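Local structure of hypothetical protein (Geobacillus stearothermophilus, 1SFS) at residues A178-T192 / S209-A221. The protein is of unknown function but carries an Rv2525c-like, glycoside hydrolase-like domain and is possibly a bacterial lysozyme. Residues are numbered along the deposited sequence; the frame is centred on the assembly and turned at random. Where two conformers were deposited one is given.
Sequences AVQAVIWSAAPRPGT and SANVWVWQYGRDA
V214 presses its CG1 methyl onto one face of the W184 indole, 3.7 Å from the centroid of the five-membered ring, a CH-pi contact made as strands 182-185 and 211-218 run parallel. I183 N bonds to N211 O, S185 N to V214 O and Q216 N to S185 O; between the I183-V212 and W184-V214 pairs the register slips by one residue, a beta bulge at which I183 O takes W213 N at 3.1 Å and, weakly, V214 N. An asparagine suits position 211 because its amide can donate: N211 ND2 reaches A181 O (2.9 Å, 163° at the hydrogen) just where helix 176-180 has ended. From within strand 211-218 the W215 indole reaches the loop after strand 182-185, its CG anti to its backbone N (chi1 178°), bringing NE1 to P188 O at 2.8 Å; tryptophan adds to this donor a flat apolar ring, whose CZ2 meets P188 and P190. A leucine in place of W215 would probably leave P188 O without this donor and the proline loop free to shift. Glycine fits at G218, where a CB would clash with T192 N. The R189 and R219 guanidiniums stack, planes 11° apart, despite their like charge; R219 NE bonds to Q216 OE1 (3.0 Å), and Y155 OH is hydrogen-bonded to both R219 NH2 and Q216 OE1. W184 NE1 bonds to N229 on antiparallel strand 227-231, while strand 151-156 flanks 182-185 and helix 163-173 packs on A178, I183 and A210.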
loop_
_atom_site.group_PDB
_atom_site.type_symbol
_atom_site.label_atom_id
_atom_site.label_comp_id
_atom_site.label_asym_id
_atom_site.label_seq_id
_atom_site.Cartn_x
_atom_site.Cartn_y
_atom_site.Cartn_z
ATOM N N ALA A 178 4.097 -7.586 14.116
ATOM C CA ALA A 178 5.278 -6.809 13.796
ATOM C C ALA A 178 6.191 -7.575 12.864
ATOM O O ALA A 178 6.889 -6.953 12.053
ATOM C CB ALA A 178 6.027 -6.420 15.036
ATOM N N VAL A 179 6.276 -8.902 12.971
ATOM C CA VAL A 179 7.120 -9.688 12.102
ATOM C C VAL A 179 6.579 -9.666 10.680
ATOM O O VAL A 179 7.312 -9.472 9.711
ATOM C CB VAL A 179 7.250 -11.130 12.627
ATOM C CG1 VAL A 179 8.071 -11.986 11.674
ATOM C CG2 VAL A 179 7.868 -11.135 14.026
ATOM N N GLN A 180 5.306 -9.940 10.536
ATOM C CA GLN A 180 4.694 -10.158 9.216
ATOM C C GLN A 180 4.284 -8.883 8.546
ATOM O O GLN A 180 4.388 -8.765 7.319
ATOM C CB GLN A 180 3.469 -11.087 9.327
ATOM C CG GLN A 180 3.763 -12.488 9.920
ATOM C CD GLN A 180 4.767 -13.317 9.199
ATOM O OE1 GLN A 180 4.798 -13.257 7.982
ATOM N NE2 GLN A 180 5.522 -14.119 9.908
ATOM N N ALA A 181 3.690 -7.925 9.244
ATOM C CA ALA A 181 3.138 -6.753 8.585
ATOM C C ALA A 181 4.227 -5.824 8.083
ATOM O O ALA A 181 5.266 -5.622 8.724
ATOM C CB ALA A 181 2.207 -5.977 9.494
ATOM N N VAL A 182 3.952 -5.195 6.949
ATOM C CA VAL A 182 4.746 -4.115 6.394
ATOM C C VAL A 182 3.886 -2.872 6.321
ATOM O O VAL A 182 2.757 -2.943 5.830
ATOM C CB VAL A 182 5.319 -4.496 5.023
ATOM C CG1 VAL A 182 6.053 -3.345 4.390
ATOM C CG2 VAL A 182 6.207 -5.716 5.149
ATOM N N ILE A 183 4.406 -1.754 6.820
ATOM C CA ILE A 183 3.685 -0.499 6.811
ATOM C C ILE A 183 4.166 0.402 5.665
ATOM O O ILE A 183 5.359 0.570 5.443
ATOM C CB ILE A 183 3.803 0.226 8.174
ATOM C CG1 ILE A 183 3.122 -0.603 9.273
ATOM C CG2 ILE A 183 3.230 1.630 8.124
ATOM C CD1 ILE A 183 3.276 -0.030 10.666
ATOM N N TRP A 184 3.172 0.961 4.993
ATOM C CA TRP A 184 3.295 2.060 4.054
ATOM C C TRP A 184 2.747 3.284 4.779
ATOM O O TRP A 184 1.544 3.385 5.003
ATOM C CB TRP A 184 2.508 1.723 2.782
ATOM C CG TRP A 184 2.508 2.757 1.697
ATOM C CD1 TRP A 184 3.130 3.964 1.628
ATOM C CD2 TRP A 184 1.780 2.600 0.486
ATOM N NE1 TRP A 184 2.851 4.568 0.425
ATOM C CE2 TRP A 184 2.021 3.772 -0.288
ATOM C CE3 TRP A 184 0.963 1.594 -0.008
ATOM C CZ2 TRP A 184 1.451 3.952 -1.550
ATOM C CZ3 TRP A 184 0.404 1.788 -1.241
ATOM C CH2 TRP A 184 0.653 2.953 -1.990
ATOM N N SER A 185 3.646 4.173 5.196
ATOM C CA SER A 185 3.263 5.313 5.998
ATOM C C SER A 185 2.893 6.501 5.142
ATOM O O SER A 185 3.629 6.855 4.208
ATOM C CB SER A 185 4.445 5.691 6.900
ATOM O OG SER A 185 4.078 6.824 7.651
ATOM N N ALA A 186 1.790 7.154 5.486
ATOM C CA ALA A 186 1.293 8.344 4.838
ATOM C C ALA A 186 1.679 9.634 5.525
ATOM O O ALA A 186 1.056 10.660 5.289
ATOM C CB ALA A 186 -0.232 8.249 4.705
ATOM N N ALA A 187 2.737 9.630 6.330
ATOM C CA ALA A 187 3.199 10.836 7.016
ATOM C C ALA A 187 4.696 10.774 7.214
ATOM O O ALA A 187 5.240 9.659 7.356
ATOM C CB ALA A 187 2.547 10.908 8.414
ATOM N N PRO A 188 5.367 11.902 7.322
ATOM C CA PRO A 188 4.839 13.239 6.996
ATOM C C PRO A 188 4.705 13.383 5.496
ATOM O O PRO A 188 5.113 12.503 4.718
ATOM C CB PRO A 188 5.924 14.182 7.572
ATOM C CG PRO A 188 7.162 13.381 7.399
ATOM C CD PRO A 188 6.803 11.941 7.670
ATOM N N ARG A 189 4.151 14.492 5.056
ATOM C CA ARG A 189 3.819 14.699 3.666
ATOM C C ARG A 189 4.345 16.036 3.179
ATOM O O ARG A 189 3.603 17.033 3.035
ATOM C CB ARG A 189 2.290 14.639 3.540
ATOM C CG ARG A 189 1.759 14.542 2.148
ATOM C CD ARG A 189 0.219 14.452 2.068
ATOM N NE ARG A 189 -0.193 13.297 2.811
ATOM C CZ ARG A 189 -1.221 13.146 3.612
ATOM N NH1 ARG A 189 -2.114 14.108 3.790
ATOM N NH2 ARG A 189 -1.340 11.965 4.217
ATOM N N PRO A 190 5.656 16.154 2.978
ATOM C CA PRO A 190 6.245 17.434 2.547
ATOM C C PRO A 190 5.784 17.855 1.162
ATOM O O PRO A 190 5.805 19.056 0.910
ATOM C CB PRO A 190 7.744 17.145 2.565
ATOM C CG PRO A 190 7.878 15.639 2.393
ATOM C CD PRO A 190 6.687 15.137 3.194
ATOM N N GLY A 191 5.337 16.950 0.310
ATOM C CA GLY A 191 4.797 17.302 -0.991
ATOM C C GLY A 191 5.451 16.542 -2.111
ATOM O O GLY A 191 6.586 16.038 -2.005
ATOM N N THR A 192 4.779 16.410 -3.222
ATOM C CA THR A 192 5.295 15.696 -4.361
ATOM C C THR A 192 6.550 16.390 -4.918
ATOM O O THR A 192 6.677 17.602 -4.867
ATOM C CB THR A 192 4.261 15.490 -5.469
ATOM O OG1 THR A 192 3.809 16.771 -5.922
ATOM C CG2 THR A 192 3.085 14.658 -4.996
ATOM N N SER A 209 7.563 -1.788 17.390
ATOM C CA SER A 209 8.240 -2.506 16.329
ATOM C C SER A 209 7.422 -2.519 15.047
ATOM O O SER A 209 6.241 -2.895 15.058
ATOM C CB SER A 209 8.403 -3.982 16.754
ATOM O OG SER A 209 9.154 -4.684 15.765
ATOM N N ALA A 210 8.071 -2.177 13.936
ATOM C CA ALA A 210 7.413 -2.197 12.648
ATOM C C ALA A 210 8.435 -2.258 11.523
ATOM O O ALA A 210 9.566 -1.872 11.654
ATOM C CB ALA A 210 6.579 -0.975 12.470
ATOM N N ASN A 211 7.932 -2.728 10.374
ATOM C CA ASN A 211 8.654 -2.722 9.111
ATOM C C ASN A 211 8.077 -1.589 8.252
ATOM O O ASN A 211 7.148 -1.821 7.475
ATOM C CB ASN A 211 8.493 -4.054 8.397
ATOM C CG ASN A 211 8.963 -5.227 9.181
ATOM O OD1 ASN A 211 10.091 -5.248 9.616
ATOM N ND2 ASN A 211 8.065 -6.187 9.419
ATOM N N VAL A 212 8.573 -0.385 8.405
ATOM C CA VAL A 212 8.033 0.774 7.682
ATOM C C VAL A 212 8.845 0.930 6.403
ATOM O O VAL A 212 9.896 1.581 6.365
ATOM C CB VAL A 212 7.996 2.055 8.522
ATOM C CG1 VAL A 212 7.334 3.139 7.723
ATOM C CG2 VAL A 212 7.319 1.825 9.841
ATOM N N TRP A 213 8.398 0.258 5.353
ATOM C CA TRP A 213 9.144 0.086 4.129
ATOM C C TRP A 213 8.661 0.904 2.969
ATOM O O TRP A 213 9.260 0.850 1.904
ATOM C CB TRP A 213 9.202 -1.390 3.714
ATOM C CG TRP A 213 10.001 -2.261 4.637
ATOM C CD1 TRP A 213 10.720 -1.915 5.731
ATOM C CD2 TRP A 213 10.109 -3.691 4.466
ATOM N NE1 TRP A 213 11.304 -3.074 6.266
ATOM C CE2 TRP A 213 10.932 -4.153 5.514
ATOM C CE3 TRP A 213 9.576 -4.583 3.524
ATOM C CZ2 TRP A 213 11.235 -5.499 5.647
ATOM C CZ3 TRP A 213 9.885 -5.932 3.657
ATOM C CH2 TRP A 213 10.687 -6.314 4.694
ATOM N N VAL A 214 7.580 1.639 3.112
ATOM C CA VAL A 214 7.071 2.528 2.080
ATOM C C VAL A 214 6.666 3.829 2.732
ATOM O O VAL A 214 6.159 3.817 3.856
ATOM C CB VAL A 214 5.891 1.942 1.269
ATOM C CG1 VAL A 214 5.885 2.515 -0.140
ATOM C CG2 VAL A 214 5.877 0.421 1.270
ATOM N N TRP A 215 6.805 4.944 2.023
ATOM C CA TRP A 215 6.486 6.257 2.524
ATOM C C TRP A 215 5.825 7.065 1.400
ATOM O O TRP A 215 6.494 7.355 0.385
ATOM C CB TRP A 215 7.760 6.966 2.982
ATOM C CG TRP A 215 7.545 8.349 3.479
ATOM C CD1 TRP A 215 6.460 8.888 4.084
ATOM C CD2 TRP A 215 8.490 9.426 3.406
ATOM N NE1 TRP A 215 6.668 10.196 4.384
ATOM C CE2 TRP A 215 7.914 10.557 3.967
ATOM C CE3 TRP A 215 9.784 9.518 2.877
ATOM C CZ2 TRP A 215 8.581 11.784 4.037
ATOM C CZ3 TRP A 215 10.453 10.730 2.937
ATOM C CH2 TRP A 215 9.847 11.835 3.512
ATOM N N GLN A 216 4.587 7.456 1.563
ATOM C CA GLN A 216 3.915 8.379 0.638
ATOM C C GLN A 216 4.279 9.794 1.107
ATOM O O GLN A 216 3.700 10.291 2.070
ATOM C CB GLN A 216 2.439 8.144 0.592
ATOM C CG GLN A 216 1.776 8.868 -0.577
ATOM C CD GLN A 216 0.300 8.660 -0.513
ATOM O OE1 GLN A 216 -0.321 9.140 0.455
ATOM N NE2 GLN A 216 -0.251 7.941 -1.470
ATOM N N TYR A 217 5.244 10.414 0.441
ATOM C CA TYR A 217 5.707 11.712 0.880
ATOM C C TYR A 217 4.997 12.885 0.228
ATOM O O TYR A 217 5.163 14.029 0.666
ATOM C CB TYR A 217 7.227 11.821 0.708
ATOM C CG TYR A 217 7.699 11.937 -0.697
ATOM C CD1 TYR A 217 7.852 13.164 -1.299
ATOM C CD2 TYR A 217 8.097 10.848 -1.455
ATOM C CE1 TYR A 217 8.311 13.291 -2.598
ATOM C CE2 TYR A 217 8.554 10.947 -2.745
ATOM C CZ TYR A 217 8.678 12.189 -3.332
ATOM O OH TYR A 217 9.140 12.283 -4.613
ATOM N N GLY A 218 4.185 12.612 -0.798
ATOM C CA GLY A 218 3.407 13.649 -1.404
ATOM C C GLY A 218 2.186 13.097 -2.101
ATOM O O GLY A 218 2.217 11.966 -2.613
ATOM N N ARG A 219 1.114 13.876 -2.148
ATOM C CA ARG A 219 -0.099 13.516 -2.860
ATOM C C ARG A 219 -0.354 14.521 -3.970
ATOM O O ARG A 219 -0.067 15.728 -3.820
ATOM C CB ARG A 219 -1.324 13.444 -1.916
ATOM C CG ARG A 219 -1.267 12.291 -0.954
ATOM C CD ARG A 219 -2.509 12.314 -0.060
ATOM N NE ARG A 219 -2.527 11.169 0.819
ATOM C CZ ARG A 219 -3.440 11.050 1.797
ATOM N NH1 ARG A 219 -4.390 11.926 2.087
ATOM N NH2 ARG A 219 -3.357 9.949 2.519
ATOM N N ASP A 220 -0.906 14.012 -5.062
ATOM C CA ASP A 220 -1.524 14.702 -6.181
ATOM C C ASP A 220 -0.568 15.696 -6.826
ATOM O O ASP A 220 -0.641 16.949 -6.716
ATOM C CB ASP A 220 -2.798 15.405 -5.714
ATOM C CG ASP A 220 -3.901 14.477 -5.248
ATOM O OD1 ASP A 220 -3.973 13.298 -5.641
ATOM O OD2 ASP A 220 -4.717 14.960 -4.424
ATOM N N ALA A 221 0.413 15.154 -7.538
ATOM C CA ALA A 221 1.495 15.872 -8.175
ATOM C C ALA A 221 1.099 16.895 -9.210
ATOM O O ALA A 221 1.945 17.727 -9.555
ATOM C CB ALA A 221 2.440 14.877 -8.846
HETATM O O HOH W 1 9.017 -5.258 12.907
HETATM O O HOH W 2 5.171 -3.512 10.533
HETATM O O HOH W 3 0.887 10.880 2.132
HETATM O O HOH W 4 2.240 17.811 -3.210
HETATM O O HOH W 5 1.324 18.073 -5.337
#